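Local coordinates for putative oxidoreductase (Mycobacterium avium, PDB 3QHA) that probably catalyses the NAD(P)-dependent oxidation of a small beta-hydroxy acid, as a Rossmann-fold member of the 3-hydroxyisobutyrate dehydrogenase family, at the interface of chains A and B. Sequence-based numbering; all coordinates share one arbitrary frame. Chains: chain A/B, Putative oxidoreductase.

The interface of chains A and B. Residues chain A 132, 144, 146, 167, 169, 180, 184; chain B 212, 215, 219.
The guanidinium of A:Arg184 is the flat group here, and B:Thr219 meets it at its NE and NH2 side, with the hydroxyl tilted 21° out of the plane. NH2 donates to OG1 of B:Thr219 at 2.9 Å, bent to 141° at the hydrogen; NE adds a weak second bond to the same oxygen. Each chain belongs to the 3-hydroxyisobutyrate dehydrogenase family, in which a Rossmann nucleotide-binding domain is joined by a long helix, here 176-204, to a helical domain. In this patch helix 209-223 of chain B lies against strands 131-132, 143-148 and 167-172 and the long helix of chain A; a two-fold axis repeats it with the chains exchanged, in an arrangement that may well be the working dimer.

OG1 of B:Thr219 sits between its own backbone N and carbonyl carbon (chi1 53°), where it can also donate to the carbonyl O of B:Val215 one turn back, at 2.7 Å. That bond holds the hydroxyl hydrogen towards its own helix and leaves the oxygen to accept from the arginine. The same torsion puts the methyl CG2 anti to the carbonyl carbon, towards the strands of chain A, where it lies 3.5 Å from CB of A:Ala144 and also packs against CB of A:Ser132, while OG1 meets the arginine of that same chain.

B:Val215 forks into the apolar patch beside this. Its CG1 points at CB of A:Ala144 (3.9 Å) and at SD of A:Met146 (4.0 Å), while CG2 reaches CG1 of A:Ile169 at 3.8 Å. The bend of the A:Met146 chain at chi2 brings its sulfur beside the valine. CG of A:Arg184 also touches B:Val215 CG1, across the valine from A:Ile169, and the arginine CB takes the methyl CD1 of B:Leu212 at 4.0 Å.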
# COMPACT_ATOMS: atom_id res chain seq x y z
N SER A 132 -0.32 -14.82 -0.58
CA SER A 132 -0.73 -13.42 -0.72
C SER A 132 -0.33 -13.01 -2.14
O SER A 132 0.64 -13.53 -2.66
CB SER A 132 -0.00 -12.59 0.34
OG SER A 132 -0.13 -11.19 0.12
N ALA A 144 2.62 -14.57 -3.93
CA ALA A 144 3.72 -14.72 -2.99
C ALA A 144 3.31 -15.82 -2.03
O ALA A 144 2.14 -15.89 -1.62
CB ALA A 144 3.95 -13.42 -2.23
N MET A 146 4.80 -17.87 1.63
CA MET A 146 5.75 -17.84 2.72
C MET A 146 5.72 -19.22 3.35
O MET A 146 4.70 -19.62 3.92
CB MET A 146 5.35 -16.76 3.72
CG MET A 146 5.37 -15.35 3.12
SD MET A 146 4.15 -14.24 3.86
CE MET A 146 2.66 -14.80 3.03
N VAL A 167 6.84 -15.24 -6.11
CA VAL A 167 7.75 -15.08 -4.97
C VAL A 167 7.57 -16.23 -3.99
O VAL A 167 6.50 -16.42 -3.43
CB VAL A 167 7.51 -13.74 -4.24
CG1 VAL A 167 8.33 -13.68 -2.96
CG2 VAL A 167 7.85 -12.57 -5.14
N ILE A 169 9.26 -17.69 -0.57
CA ILE A 169 10.14 -17.46 0.56
C ILE A 169 10.20 -18.70 1.45
O ILE A 169 9.17 -19.27 1.79
CB ILE A 169 9.64 -16.27 1.43
CG1 ILE A 169 9.63 -14.96 0.63
CG2 ILE A 169 10.49 -16.12 2.69
CD1 ILE A 169 10.91 -14.67 -0.13
N MET A 180 5.18 -15.43 9.36
CA MET A 180 5.47 -14.37 8.39
C MET A 180 4.18 -13.83 7.78
O MET A 180 4.03 -12.62 7.60
CB MET A 180 6.43 -14.82 7.29
CG MET A 180 6.96 -13.63 6.47
SD MET A 180 8.24 -14.02 5.26
CE MET A 180 9.68 -14.18 6.32
N ARG A 184 2.72 -9.99 7.85
CA ARG A 184 2.35 -9.35 6.59
C ARG A 184 0.90 -8.87 6.63
O ARG A 184 0.61 -7.72 6.30
CB ARG A 184 2.56 -10.30 5.40
CG ARG A 184 2.48 -9.62 4.04
CD ARG A 184 1.05 -9.48 3.53
NE ARG A 184 0.98 -8.59 2.37
CZ ARG A 184 0.99 -7.26 2.42
NH1 ARG A 184 1.06 -6.62 3.59
NH2 ARG A 184 0.92 -6.57 1.30
N LEU B 212 10.28 -10.29 4.17
CA LEU B 212 8.98 -9.71 4.51
C LEU B 212 8.67 -8.50 3.64
O LEU B 212 7.55 -8.36 3.15
CB LEU B 212 8.92 -9.31 5.99
CG LEU B 212 7.65 -8.57 6.44
CD1 LEU B 212 6.41 -9.42 6.19
CD2 LEU B 212 7.74 -8.15 7.90
N VAL B 215 7.82 -9.54 0.04
CA VAL B 215 6.44 -10.05 -0.05
C VAL B 215 5.44 -8.90 -0.03
O VAL B 215 4.51 -8.88 -0.84
CB VAL B 215 6.12 -11.04 1.09
CG1 VAL B 215 4.64 -11.42 1.08
CG2 VAL B 215 7.00 -12.28 0.97
N THR B 219 3.04 -8.15 -3.28
CA THR B 219 1.61 -8.40 -3.15
C THR B 219 0.79 -7.11 -3.25
O THR B 219 -0.33 -7.13 -3.77
CB THR B 219 1.30 -9.15 -1.84
OG1 THR B 219 1.87 -8.47 -0.72
CG2 THR B 219 1.88 -10.56 -1.91